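Local coordinates for lysyl-trna-dependent l-ysyl-phosphatidylgycerol synthase (PDB 4V36), which transfers lysine from lysyl-tRNA to the membrane lipid phosphatidylglycerol, a lipid modification that mediates bacterial resistance, at residues His33-Leu37 and Tyr190-Ala194; Asp39-Phe43 and Ile52-Lys56; Ile93-Arg99 and Arg307-Ala312; Met258-Ser264 and Arg296-Tyr302. All blocks are in the same frame, centred on the assembly; numbering follows the deposited sequence.

In the fold
Contacts 2, 3 and 4 are built on one mixed sheet. Contact 2 pairs strand 41-44, at one edge, with strand 50-57, contact 3 joins strands 91-97 and 305-313 further in, and contact 4 lays helix 296-300 on strand 255-261. Contact 1 sets the 3-10 turn 33-36 against the chain leaving helix 188-191 beside the lysine amide pocket. Contacts 1 to 3 are buried, contact 4 partly so. Chemistry follows place: side-chain packing in contact 1, a backbone ladder in contact 2, ladder plus charges in contact 3, charged side chains on carbonyls in contact 4. K40 NZ to L34 O (2.8 Å) joins contacts 2 and 1; M260 packs on K309 and Q96 between contacts 4 and 3.

Contact 1 (His33-Leu37 and Tyr190-Ala194); sequences HLGFL and YLQKA
Y190 lays its ring under L37: CD2 of L37 sits 3.6 Å from the centroid of the Y190 ring and 15° off its normal, a CH-pi contact over the face. Its other neighbours come from a 3-10 turn through residues 33-36, in which F36 N bonds to H33 O (3.2 Å). The second segment continues from helix 188-191 and turns through K193, whose N reaches Y190 O at 3.2 Å, before A194 extends. The backbones come nearest at F36 and Y190, CA to CA 5.6 Å. Y190 takes chi1 t, which sends its ring between L37 and H33, with L34 CD2 beyond the hydroxyl, 3.9 Å from Y190 OH. F36 CB meets the ring edge at Y190 CD1 (3.9 Å), and H33, also t, brings ND1 to 3.4 Å from Y190 CE1, the two ring planes oblique at 48°. On the outer side K193 folds back with chi1 and chi2 both m, so its aliphatic chain lies over one face of F36, with K193 CE 3.9 Å from F36 CD1, while K193 CB is 3.7 Å from H33 NE2. The amine of K193 bonds to D189 O. F36 also packs against helix 16-25. The hydroxyl of Y190 hydrogen-bonds D224, which lines the lysine amide pocket, placing this packing probably in a second shell of the ligand site.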
loop_
_atom_site.group_PDB
_atom_site.type_symbol
_atom_site.label_atom_id
_atom_site.label_comp_id
_atom_site.label_asym_id
_atom_site.label_seq_id
_atom_site.Cartn_x
_atom_site.Cartn_y
_atom_site.Cartn_z
ATOM N N HIS A 33 7.213 2.579 -3.809
ATOM C CA HIS A 33 7.015 4.022 -3.714
ATOM C C HIS A 33 6.992 4.501 -2.266
ATOM O O HIS A 33 7.252 5.671 -1.987
ATOM C CB HIS A 33 5.721 4.429 -4.422
ATOM C CG HIS A 33 5.578 5.907 -4.612
ATOM N ND1 HIS A 33 4.697 6.673 -3.878
ATOM C CD2 HIS A 33 6.209 6.763 -5.452
ATOM C CE1 HIS A 33 4.789 7.933 -4.259
ATOM N NE2 HIS A 33 5.699 8.016 -5.213
ATOM N N LEU A 34 6.690 3.593 -1.343
ATOM C CA LEU A 34 6.618 3.935 0.074
ATOM C C LEU A 34 7.986 4.282 0.658
ATOM O O LEU A 34 8.083 4.763 1.788
ATOM C CB LEU A 34 5.990 2.788 0.866
ATOM C CG LEU A 34 4.499 2.571 0.606
ATOM C CD1 LEU A 34 3.978 1.392 1.406
ATOM C CD2 LEU A 34 3.719 3.833 0.931
ATOM N N GLY A 35 9.039 4.039 -0.115
ATOM C CA GLY A 35 10.385 4.378 0.307
ATOM C C GLY A 35 10.634 5.876 0.335
ATOM O O GLY A 35 11.617 6.339 0.912
ATOM N N PHE A 36 9.738 6.638 -0.285
ATOM C CA PHE A 36 9.873 8.091 -0.323
ATOM C C PHE A 36 9.334 8.743 0.947
ATOM O O PHE A 36 9.357 9.966 1.082
ATOM C CB PHE A 36 9.161 8.665 -1.549
ATOM C CG PHE A 36 9.805 8.292 -2.854
ATOM C CD1 PHE A 36 11.027 8.836 -3.219
ATOM C CD2 PHE A 36 9.188 7.405 -3.720
ATOM C CE1 PHE A 36 11.623 8.497 -4.419
ATOM C CE2 PHE A 36 9.778 7.063 -4.922
ATOM C CZ PHE A 36 10.997 7.610 -5.272
ATOM N N LEU A 37 8.846 7.922 1.872
ATOM C CA LEU A 37 8.367 8.419 3.158
ATOM C C LEU A 37 9.539 8.726 4.081
ATOM O O LEU A 37 9.408 9.493 5.034
ATOM C CB LEU A 37 7.428 7.406 3.815
ATOM C CG LEU A 37 6.066 7.196 3.151
ATOM C CD1 LEU A 37 5.281 6.102 3.864
ATOM C CD2 LEU A 37 5.276 8.496 3.128
ATOM N N TYR A 190 6.903 13.642 0.049
ATOM C CA TYR A 190 6.286 12.440 -0.496
ATOM C C TYR A 190 5.212 12.769 -1.527
ATOM O O TYR A 190 5.107 12.107 -2.560
ATOM C CB TYR A 190 5.693 11.605 0.644
ATOM C CG TYR A 190 4.898 10.399 0.202
ATOM C CD1 TYR A 190 5.511 9.339 -0.451
ATOM C CD2 TYR A 190 3.537 10.309 0.463
ATOM C CE1 TYR A 190 4.787 8.231 -0.849
ATOM C CE2 TYR A 190 2.805 9.204 0.070
ATOM C CZ TYR A 190 3.435 8.168 -0.585
ATOM O OH TYR A 190 2.713 7.066 -0.980
ATOM N N LEU A 191 4.428 13.804 -1.249
ATOM C CA LEU A 191 3.319 14.183 -2.119
ATOM C C LEU A 191 3.780 14.788 -3.446
ATOM O O LEU A 191 3.019 14.823 -4.413
ATOM C CB LEU A 191 2.394 15.164 -1.395
ATOM C CG LEU A 191 1.596 14.577 -0.229
ATOM C CD1 LEU A 191 0.727 15.643 0.422
ATOM C CD2 LEU A 191 0.753 13.402 -0.700
ATOM N N GLN A 192 5.020 15.265 -3.491
ATOM C CA GLN A 192 5.570 15.848 -4.712
ATOM C C GLN A 192 6.051 14.776 -5.688
ATOM O O GLN A 192 6.411 15.078 -6.825
ATOM C CB GLN A 192 6.729 16.796 -4.383
ATOM C CG GLN A 192 6.346 18.012 -3.550
ATOM C CD GLN A 192 5.634 19.083 -4.354
ATOM O OE1 GLN A 192 5.480 18.970 -5.569
ATOM N NE2 GLN A 192 5.197 20.135 -3.674
ATOM N N LYS A 193 6.048 13.525 -5.239
ATOM C CA LYS A 193 6.637 12.432 -6.006
ATOM C C LYS A 193 5.659 11.759 -6.968
ATOM O O LYS A 193 6.042 10.862 -7.720
ATOM C CB LYS A 193 7.213 11.379 -5.055
ATOM C CG LYS A 193 8.339 11.881 -4.168
ATOM C CD LYS A 193 9.593 12.155 -4.975
ATOM C CE LYS A 193 10.739 12.598 -4.079
ATOM N NZ LYS A 193 10.451 13.893 -3.401
ATOM N N ALA A 194 4.401 12.187 -6.950
ATOM C CA ALA A 194 3.371 11.515 -7.735
ATOM C C ALA A 194 2.201 12.444 -8.047
ATOM O O ALA A 194 1.994 13.435 -7.348
ATOM C CB ALA A 194 2.880 10.273 -6.993
#

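Contact 2 (Asp39-Phe43 and Ile52-Lys56); sequences DKRFF and IQFAK
Backbone hydrogen bonds come first. Strands 41-43 and 52-56 run antiparallel, their axes 4.8 Å apart at closest and 142° between directions. R41 and F54 form a hydrogen-bonded pair, R41 N to F54 O 2.8 Å and F54 N to R41 O 3.0 Å. F43 and I52 form the next, F43 N to I52 O 2.8 Å and I52 N to F43 O 2.9 Å. Between them F42 and Q53 are a non-hydrogen-bonded pair, CA to CA 4.8 Å, with Q53 CA lying 3.5 Å from R41 O in a CA-H...O contact.

Apolar packing follows the alternation. R41, F43, I52 and F54 share one face. The F54 ring, chi1 p, swings across the neighbouring strand: R41 CB stands 4.0 Å from the centroid of the F54 ring, a CH-pi contact, and F43 CB is 3.9 Å from F54 CE1. Helix 74-87 covers F43, I52 and F54, F81 meeting both phenylalanine rings. F42 and Q53 occupy the other face, F42 CE1 to Q53 CG 3.6 Å, against L19 of helix 16-25.

Charges gather where the first strand begins: K40 NZ binds D39 OD1 at 2.6 Å in a salt bridge and also L34 O and F181 O. R41 NE bonds to I10 O. Together the strands make a twisted antiparallel beta hairpin at one end of the mixed sheet, with helices on both faces.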
loop_
_atom_site.group_PDB
_atom_site.type_symbol
_atom_site.label_atom_id
_atom_site.label_comp_id
_atom_site.label_asym_id
_atom_site.label_seq_id
_atom_site.Cartn_x
_atom_site.Cartn_y
_atom_site.Cartn_z
ATOM N N ASP A 39 11.026 6.719 6.128
ATOM C CA ASP A 39 10.901 6.062 7.425
ATOM C C ASP A 39 11.387 4.618 7.371
ATOM O O ASP A 39 11.138 3.833 8.286
ATOM C CB ASP A 39 9.451 6.113 7.913
ATOM C CG ASP A 39 8.499 5.367 6.996
ATOM O OD1 ASP A 39 8.846 5.161 5.814
ATOM O OD2 ASP A 39 7.400 4.993 7.457
ATOM N N LYS A 40 12.077 4.274 6.290
ATOM C CA LYS A 40 12.641 2.940 6.127
ATOM C C LYS A 40 14.081 3.018 5.637
ATOM O O LYS A 40 14.417 3.868 4.813
ATOM C CB LYS A 40 11.800 2.113 5.153
ATOM C CG LYS A 40 10.446 1.695 5.700
ATOM C CD LYS A 40 9.587 1.066 4.620
ATOM C CE LYS A 40 9.203 2.087 3.564
ATOM N NZ LYS A 40 8.417 3.209 4.148
ATOM N N ARG A 41 14.930 2.134 6.152
ATOM C CA ARG A 41 16.316 2.063 5.705
ATOM C C ARG A 41 16.416 1.235 4.430
ATOM O O ARG A 41 15.567 0.384 4.165
ATOM C CB ARG A 41 17.212 1.475 6.797
ATOM C CG ARG A 41 17.262 2.306 8.069
ATOM C CD ARG A 41 18.305 1.774 9.040
ATOM N NE ARG A 41 19.653 1.826 8.479
ATOM C CZ ARG A 41 20.455 2.883 8.555
ATOM N NH1 ARG A 41 20.048 3.986 9.168
ATOM N NH2 ARG A 41 21.666 2.839 8.016
ATOM N N PHE A 42 17.453 1.490 3.641
ATOM C CA PHE A 42 17.623 0.802 2.368
ATOM C C PHE A 42 18.838 -0.118 2.379
ATOM O O PHE A 42 19.853 0.184 3.006
ATOM C CB PHE A 42 17.749 1.813 1.225
ATOM C CG PHE A 42 16.511 2.635 1.002
ATOM C CD1 PHE A 42 15.267 2.161 1.386
ATOM C CD2 PHE A 42 16.592 3.882 0.405
ATOM C CE1 PHE A 42 14.130 2.916 1.181
ATOM C CE2 PHE A 42 15.458 4.641 0.198
ATOM C CZ PHE A 42 14.224 4.157 0.587
ATOM N N PHE A 43 18.723 -1.244 1.682
ATOM C CA PHE A 43 19.841 -2.164 1.523
ATOM C C PHE A 43 20.007 -2.541 0.057
ATOM O O PHE A 43 19.283 -3.391 -0.461
ATOM C CB PHE A 43 19.641 -3.420 2.375
ATOM C CG PHE A 43 20.816 -4.360 2.355
ATOM C CD1 PHE A 43 21.848 -4.216 3.267
ATOM C CD2 PHE A 43 20.888 -5.387 1.427
ATOM C CE1 PHE A 43 22.931 -5.077 3.252
ATOM C CE2 PHE A 43 21.968 -6.250 1.406
ATOM C CZ PHE A 43 22.991 -6.095 2.321
ATOM N N ILE A 52 16.402 -3.807 -0.911
ATOM C CA ILE A 52 15.527 -4.210 0.183
ATOM C C ILE A 52 15.250 -3.039 1.122
ATOM O O ILE A 52 16.174 -2.440 1.674
ATOM C CB ILE A 52 16.126 -5.379 0.988
ATOM C CG1 ILE A 52 15.969 -6.690 0.217
ATOM C CG2 ILE A 52 15.456 -5.493 2.350
ATOM C CD1 ILE A 52 16.433 -7.908 0.988
ATOM N N GLN A 53 13.973 -2.710 1.288
ATOM C CA GLN A 53 13.563 -1.668 2.222
ATOM C C GLN A 53 13.092 -2.304 3.524
ATOM O O GLN A 53 12.368 -3.298 3.506
ATOM C CB GLN A 53 12.458 -0.803 1.618
ATOM C CG GLN A 53 12.790 -0.246 0.247
ATOM C CD GLN A 53 11.683 0.623 -0.314
ATOM O OE1 GLN A 53 10.834 1.125 0.425
ATOM N NE2 GLN A 53 11.683 0.804 -1.631
ATOM N N PHE A 54 13.498 -1.732 4.652
ATOM C CA PHE A 54 13.185 -2.332 5.942
ATOM C C PHE A 54 13.174 -1.325 7.083
ATOM O O PHE A 54 13.577 -0.173 6.919
ATOM C CB PHE A 54 14.186 -3.448 6.258
ATOM C CG PHE A 54 15.593 -2.959 6.464
ATOM C CD1 PHE A 54 16.419 -2.708 5.380
ATOM C CD2 PHE A 54 16.091 -2.757 7.740
ATOM C CE1 PHE A 54 17.714 -2.259 5.566
ATOM C CE2 PHE A 54 17.384 -2.308 7.934
ATOM C CZ PHE A 54 18.197 -2.059 6.844
ATOM N N ALA A 55 12.708 -1.777 8.242
ATOM C CA ALA A 55 12.737 -0.977 9.458
ATOM C C ALA A 55 13.252 -1.825 10.613
ATOM O O ALA A 55 13.029 -3.034 10.651
ATOM C CB ALA A 55 11.359 -0.422 9.771
ATOM N N LYS A 56 13.949 -1.190 11.548
ATOM C CA LYS A 56 14.545 -1.904 12.669
ATOM C C LYS A 56 13.677 -1.802 13.919
ATOM O O LYS A 56 13.271 -0.710 14.317
ATOM C CB LYS A 56 15.949 -1.366 12.955
ATOM C CG LYS A 56 16.679 -2.079 14.083
ATOM C CD LYS A 56 18.086 -1.527 14.257
ATOM C CE LYS A 56 18.796 -2.176 15.434
ATOM N NZ LYS A 56 18.088 -1.914 16.718
#

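Contact 3 (Ile93-Arg99 and Arg307-Ala312); sequences IFYQIER and RGKYLA
Y310 and K309 lose the most surface here, with A312 next. Strands 93-95 and 307-312 run antiparallel, axes 4.8 Å apart at closest and directions at 171°. A312 pairs with F94, A312 N to F94 O 2.8 Å and F94 N to A312 O 3.2 Å, its CB 3.6 Å from F94 CB and 3.9 Å from I97 CD1. Then Q96, at phi/psi 60/58, shifts the register by one: Q96 and I97 both face Y310 in a G1 beta bulge. Y310 N to I97 O is 2.8 Å, I97 N to Y310 O 2.9 Å. The Y310 side chain, chi1 m, reaches along the strand so that OH accepts from R99 NE and NH2, both 3.0 Å. K309 NZ donates to Q96 O (3.2 Å) and makes a long salt bridge to E98 OE2 (3.7 Å). E98 OE2 also faces R307 NE at 4.0 Å, though R307 pairs mainly with E220. Backbone bonds thus fix the ladder, while the charged network ties the bulged end together loosely.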
loop_
_atom_site.group_PDB
_atom_site.type_symbol
_atom_site.label_atom_id
_atom_site.label_comp_id
_atom_site.label_asym_id
_atom_site.label_seq_id
_atom_site.Cartn_x
_atom_site.Cartn_y
_atom_site.Cartn_z
ATOM N N ILE A 93 12.233 -10.355 9.392
ATOM C CA ILE A 93 10.843 -10.620 9.046
ATOM C C ILE A 93 10.497 -9.958 7.713
ATOM O O ILE A 93 10.889 -8.820 7.460
ATOM C CB ILE A 93 9.888 -10.106 10.141
ATOM C CG1 ILE A 93 10.328 -10.615 11.516
ATOM C CG2 ILE A 93 8.456 -10.517 9.844
ATOM C CD1 ILE A 93 9.637 -9.928 12.674
ATOM N N PHE A 94 9.775 -10.678 6.860
ATOM C CA PHE A 94 9.335 -10.126 5.584
ATOM C C PHE A 94 7.825 -9.902 5.595
ATOM O O PHE A 94 7.052 -10.825 5.848
ATOM C CB PHE A 94 9.730 -11.051 4.429
ATOM C CG PHE A 94 11.217 -11.195 4.250
ATOM C CD1 PHE A 94 11.921 -12.170 4.937
ATOM C CD2 PHE A 94 11.908 -10.351 3.399
ATOM C CE1 PHE A 94 13.288 -12.302 4.775
ATOM C CE2 PHE A 94 13.275 -10.477 3.233
ATOM C CZ PHE A 94 13.966 -11.455 3.923
ATOM N N TYR A 95 7.413 -8.670 5.314
ATOM C CA TYR A 95 6.008 -8.298 5.407
ATOM C C TYR A 95 5.395 -7.981 4.044
ATOM O O TYR A 95 5.930 -7.177 3.283
ATOM C CB TYR A 95 5.851 -7.104 6.349
ATOM C CG TYR A 95 4.440 -6.581 6.454
ATOM C CD1 TYR A 95 3.436 -7.342 7.038
ATOM C CD2 TYR A 95 4.113 -5.318 5.980
ATOM C CE1 TYR A 95 2.142 -6.863 7.137
ATOM C CE2 TYR A 95 2.825 -4.829 6.078
ATOM C CZ TYR A 95 1.843 -5.605 6.656
ATOM O OH TYR A 95 0.560 -5.120 6.751
ATOM N N GLN A 96 4.264 -8.624 3.759
ATOM C CA GLN A 96 3.531 -8.464 2.502
ATOM C C GLN A 96 4.351 -8.845 1.271
ATOM O O GLN A 96 4.536 -8.036 0.361
ATOM C CB GLN A 96 3.013 -7.030 2.349
ATOM C CG GLN A 96 1.852 -6.690 3.267
ATOM C CD GLN A 96 1.086 -5.464 2.810
ATOM O OE1 GLN A 96 1.079 -5.129 1.626
ATOM N NE2 GLN A 96 0.438 -4.786 3.750
ATOM N N ILE A 97 4.831 -10.084 1.246
ATOM C CA ILE A 97 5.453 -10.635 0.049
ATOM C C ILE A 97 4.393 -11.379 -0.752
ATOM O O ILE A 97 3.279 -11.585 -0.271
ATOM C CB ILE A 97 6.614 -11.589 0.382
ATOM C CG1 ILE A 97 6.082 -12.887 0.995
ATOM C CG2 ILE A 97 7.611 -10.909 1.309
ATOM C CD1 ILE A 97 7.149 -13.928 1.241
ATOM N N GLU A 98 4.737 -11.783 -1.970
ATOM C CA GLU A 98 3.784 -12.477 -2.827
ATOM C C GLU A 98 4.152 -13.950 -2.986
ATOM O O GLU A 98 5.291 -14.344 -2.733
ATOM C CB GLU A 98 3.701 -11.793 -4.192
ATOM C CG GLU A 98 3.244 -10.343 -4.116
ATOM C CD GLU A 98 3.084 -9.702 -5.479
ATOM O OE1 GLU A 98 3.089 -10.437 -6.489
ATOM O OE2 GLU A 98 2.954 -8.462 -5.541
ATOM N N ARG A 99 3.179 -14.755 -3.404
ATOM C CA ARG A 99 3.337 -16.206 -3.458
ATOM C C ARG A 99 4.411 -16.663 -4.444
ATOM O O ARG A 99 5.151 -17.608 -4.168
ATOM C CB ARG A 99 2.000 -16.866 -3.810
ATOM C CG ARG A 99 2.098 -18.356 -4.107
ATOM C CD ARG A 99 0.732 -19.021 -4.112
ATOM N NE ARG A 99 0.143 -19.066 -2.776
ATOM C CZ ARG A 99 0.421 -19.998 -1.870
ATOM N NH1 ARG A 99 1.286 -20.964 -2.154
ATOM N NH2 ARG A 99 -0.160 -19.963 -0.677
ATOM N N ARG A 307 -5.257 -10.981 -5.112
ATOM C CA ARG A 307 -3.848 -11.355 -5.080
ATOM C C ARG A 307 -3.338 -11.370 -3.642
ATOM O O ARG A 307 -3.243 -10.326 -2.995
ATOM C CB ARG A 307 -3.007 -10.402 -5.934
ATOM C CG ARG A 307 -1.531 -10.769 -5.975
ATOM C CD ARG A 307 -0.816 -10.151 -7.169
ATOM N NE ARG A 307 -0.711 -8.699 -7.072
ATOM C CZ ARG A 307 -1.142 -7.855 -8.005
ATOM N NH1 ARG A 307 -1.711 -8.317 -9.111
ATOM N NH2 ARG A 307 -1.002 -6.548 -7.834
ATOM N N GLY A 308 -3.011 -12.561 -3.152
ATOM C CA GLY A 308 -2.628 -12.743 -1.764
ATOM C C GLY A 308 -1.300 -12.124 -1.372
ATOM O O GLY A 308 -0.348 -12.105 -2.153
ATOM N N LYS A 309 -1.247 -11.609 -0.147
ATOM C CA LYS A 309 -0.014 -11.088 0.428
ATOM C C LYS A 309 0.336 -11.908 1.665
ATOM O O LYS A 309 -0.550 -12.287 2.431
ATOM C CB LYS A 309 -0.158 -9.605 0.780
ATOM C CG LYS A 309 -0.712 -8.752 -0.351
ATOM C CD LYS A 309 0.298 -7.723 -0.828
ATOM C CE LYS A 309 1.509 -8.379 -1.465
ATOM N NZ LYS A 309 2.470 -7.365 -1.988
ATOM N N TYR A 310 1.621 -12.182 1.861
ATOM C CA TYR A 310 2.033 -13.112 2.907
ATOM C C TYR A 310 3.080 -12.543 3.854
ATOM O O TYR A 310 3.870 -11.675 3.485
ATOM C CB TYR A 310 2.571 -14.400 2.278
ATOM C CG TYR A 310 1.567 -15.127 1.413
ATOM C CD1 TYR A 310 1.421 -14.809 0.068
ATOM C CD2 TYR A 310 0.769 -16.134 1.939
ATOM C CE1 TYR A 310 0.505 -15.471 -0.727
ATOM C CE2 TYR A 310 -0.149 -16.802 1.152
ATOM C CZ TYR A 310 -0.277 -16.467 -0.179
ATOM O OH TYR A 310 -1.191 -17.131 -0.963
ATOM N N LEU A 311 3.072 -13.047 5.084
ATOM C CA LEU A 311 4.117 -12.744 6.050
ATOM C C LEU A 311 5.126 -13.885 6.073
ATOM O O LEU A 311 4.749 -15.046 6.216
ATOM C CB LEU A 311 3.525 -12.532 7.445
ATOM C CG LEU A 311 4.518 -12.224 8.568
ATOM C CD1 LEU A 311 5.072 -10.817 8.425
ATOM C CD2 LEU A 311 3.872 -12.409 9.930
ATOM N N ALA A 312 6.403 -13.556 5.924
ATOM C CA ALA A 312 7.449 -14.570 5.988
ATOM C C ALA A 312 8.133 -14.541 7.348
ATOM O O ALA A 312 8.801 -13.569 7.702
ATOM C CB ALA A 312 8.460 -14.370 4.873
HETATM O O HOH W 1 0.259 -13.883 -4.150
#

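Contact 4 (Met258-Ser264 and Arg296-Tyr302); sequences MGMAPLS and RSFKEKY
M258 sends its side chain, chi1 m, toward the helix: CE lies 3.8 Å from Y302 CD2 and 4.3 Å from F298 CE2, and SD stands 4.4 Å from the Y302 ring centroid, an oblique Met-aromatic contact. Its carbonyl O accepts from K299 NZ at 2.7 Å. M258 at phi/psi -85/7 and G259 at 89/176 depart from regular strand geometry, both bonded to A119 of the neighbouring strand, and M260 points away. A261 turns back, CB 3.7 Å from K299 CD, with A261 CA 5.3 Å from R296 CA. P262 O takes R296 NH1 at 3.2 Å, P262 CG packing 4.2 Å from R296 CB. S264 N lies over one guanidinium face of R296, 3.8 Å from NH1. Strand 258-261 and helix 296-300 cross at -141°, axes 8.8 Å apart at closest. The extended R296 also salt-bridges E117 and makes a cation-pi contact with W306. Two cationic side chains thus reach backbone carbonyls, so charge-assisted hydrogen bonds as well as sulfur-aromatic packing hold helix to strand.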
loop_
_atom_site.group_PDB
_atom_site.type_symbol
_atom_site.label_atom_id
_atom_site.label_comp_id
_atom_site.label_asym_id
_atom_site.label_seq_id
_atom_site.Cartn_x
_atom_site.Cartn_y
_atom_site.Cartn_z
ATOM N N MET A 258 -6.722 -1.891 -5.576
ATOM C CA MET A 258 -7.523 -1.223 -4.556
ATOM C C MET A 258 -6.957 -1.427 -3.154
ATOM O O MET A 258 -7.574 -1.038 -2.164
ATOM C CB MET A 258 -8.970 -1.716 -4.602
ATOM C CG MET A 258 -9.706 -1.370 -5.880
ATOM S SD MET A 258 -11.470 -1.715 -5.749
ATOM C CE MET A 258 -11.930 -0.608 -4.420
ATOM N N GLY A 259 -5.783 -2.043 -3.072
ATOM C CA GLY A 259 -5.156 -2.297 -1.789
ATOM C C GLY A 259 -5.575 -3.631 -1.205
ATOM O O GLY A 259 -6.426 -4.325 -1.762
ATOM N N MET A 260 -4.982 -3.986 -0.071
ATOM C CA MET A 260 -5.233 -5.285 0.539
ATOM C C MET A 260 -6.566 -5.321 1.281
ATOM O O MET A 260 -6.999 -4.326 1.863
ATOM C CB MET A 260 -4.091 -5.655 1.491
ATOM C CG MET A 260 -4.058 -7.128 1.872
ATOM S SD MET A 260 -2.580 -7.586 2.797
ATOM C CE MET A 260 -2.837 -6.673 4.313
ATOM N N ALA A 261 -7.212 -6.479 1.246
ATOM C CA ALA A 261 -8.449 -6.706 1.978
ATOM C C ALA A 261 -8.294 -7.949 2.846
ATOM O O ALA A 261 -7.491 -8.828 2.527
ATOM C CB ALA A 261 -9.619 -6.855 1.016
ATOM N N PRO A 262 -9.051 -8.028 3.952
ATOM C CA PRO A 262 -8.974 -9.223 4.797
ATOM C C PRO A 262 -9.452 -10.472 4.066
ATOM O O PRO A 262 -10.274 -10.377 3.154
ATOM C CB PRO A 262 -9.900 -8.888 5.972
ATOM C CG PRO A 262 -10.824 -7.843 5.439
ATOM C CD PRO A 262 -9.994 -7.033 4.492
ATOM N N LEU A 263 -8.927 -11.627 4.460
ATOM C CA LEU A 263 -9.327 -12.890 3.854
ATOM C C LEU A 263 -10.774 -13.219 4.197
ATOM O O LEU A 263 -11.306 -12.745 5.200
ATOM C CB LEU A 263 -8.411 -14.023 4.321
ATOM C CG LEU A 263 -6.924 -13.907 3.990
ATOM C CD1 LEU A 263 -6.155 -15.041 4.646
ATOM C CD2 LEU A 263 -6.718 -13.917 2.489
ATOM N N SER A 264 -11.410 -14.027 3.358
ATOM C CA SER A 264 -12.739 -14.537 3.667
ATOM C C SER A 264 -12.614 -15.680 4.669
ATOM O O SER A 264 -11.508 -16.044 5.067
ATOM C CB SER A 264 -13.453 -15.002 2.399
ATOM O OG SER A 264 -12.687 -15.977 1.716
ATOM N N ARG A 296 -14.010 -6.512 3.303
ATOM C CA ARG A 296 -13.694 -7.194 2.054
ATOM C C ARG A 296 -14.806 -6.985 1.031
ATOM O O ARG A 296 -14.550 -6.891 -0.169
ATOM C CB ARG A 296 -13.474 -8.687 2.308
ATOM C CG ARG A 296 -13.210 -9.520 1.063
ATOM C CD ARG A 296 -13.085 -10.996 1.423
ATOM N NE ARG A 296 -12.909 -11.844 0.247
ATOM C CZ ARG A 296 -11.729 -12.217 -0.234
ATOM N NH1 ARG A 296 -10.612 -11.818 0.358
ATOM N NH2 ARG A 296 -11.664 -12.991 -1.309
ATOM N N SER A 297 -16.039 -6.899 1.522
ATOM C CA SER A 297 -17.211 -6.731 0.668
ATOM C C SER A 297 -17.188 -5.412 -0.095
ATOM O O SER A 297 -17.744 -5.314 -1.189
ATOM C CB SER A 297 -18.490 -6.822 1.502
ATOM O OG SER A 297 -18.541 -5.787 2.469
ATOM N N PHE A 298 -16.550 -4.399 0.484
ATOM C CA PHE A 298 -16.441 -3.097 -0.159
ATOM C C PHE A 298 -15.677 -3.202 -1.474
ATOM O O PHE A 298 -16.065 -2.609 -2.479
ATOM C CB PHE A 298 -15.756 -2.089 0.767
ATOM C CG PHE A 298 -15.551 -0.734 0.147
ATOM C CD1 PHE A 298 -16.566 0.207 0.158
ATOM C CD2 PHE A 298 -14.343 -0.401 -0.445
ATOM C CE1 PHE A 298 -16.381 1.454 -0.411
ATOM C CE2 PHE A 298 -14.153 0.843 -1.015
ATOM C CZ PHE A 298 -15.174 1.771 -0.998
ATOM N N LYS A 299 -14.586 -3.959 -1.457
ATOM C CA LYS A 299 -13.761 -4.142 -2.644
ATOM C C LYS A 299 -14.315 -5.241 -3.544
ATOM O O LYS A 299 -14.135 -5.209 -4.762
ATOM C CB LYS A 299 -12.321 -4.471 -2.247
ATOM C CG LYS A 299 -11.681 -3.458 -1.314
ATOM C CD LYS A 299 -10.226 -3.804 -1.047
ATOM C CE LYS A 299 -9.589 -2.821 -0.081
ATOM N NZ LYS A 299 -9.702 -1.422 -0.568
ATOM N N GLU A 300 -14.992 -6.208 -2.934
ATOM C CA GLU A 300 -15.474 -7.385 -3.651
ATOM C C GLU A 300 -16.552 -7.035 -4.674
ATOM O O GLU A 300 -16.679 -7.700 -5.701
ATOM C CB GLU A 300 -16.004 -8.423 -2.658
ATOM C CG GLU A 300 -15.826 -9.870 -3.101
ATOM C CD GLU A 300 -16.833 -10.298 -4.150
ATOM O OE1 GLU A 300 -17.953 -9.745 -4.163
ATOM O OE2 GLU A 300 -16.504 -11.187 -4.964
ATOM N N LYS A 301 -17.318 -5.983 -4.400
ATOM C CA LYS A 301 -18.421 -5.598 -5.278
ATOM C C LYS A 301 -17.925 -5.003 -6.596
ATOM O O LYS A 301 -18.715 -4.742 -7.503
ATOM C CB LYS A 301 -19.350 -4.608 -4.572
ATOM C CG LYS A 301 -18.746 -3.238 -4.323
ATOM C CD LYS A 301 -19.757 -2.318 -3.654
ATOM C CE LYS A 301 -19.205 -0.913 -3.481
ATOM N NZ LYS A 301 -18.002 -0.887 -2.603
ATOM N N TYR A 302 -16.618 -4.789 -6.695
ATOM C CA TYR A 302 -16.010 -4.341 -7.941
ATOM C C TYR A 302 -15.526 -5.539 -8.752
ATOM O O TYR A 302 -14.878 -5.378 -9.786
ATOM C CB TYR A 302 -14.855 -3.377 -7.666
ATOM C CG TYR A 302 -15.296 -2.038 -7.118
ATOM C CD1 TYR A 302 -15.728 -1.030 -7.968
ATOM C CD2 TYR A 302 -15.281 -1.784 -5.753
ATOM C CE1 TYR A 302 -16.136 0.196 -7.474
ATOM C CE2 TYR A 302 -15.685 -0.560 -5.250
ATOM C CZ TYR A 302 -16.112 0.425 -6.115
ATOM O OH TYR A 302 -16.517 1.645 -5.622
#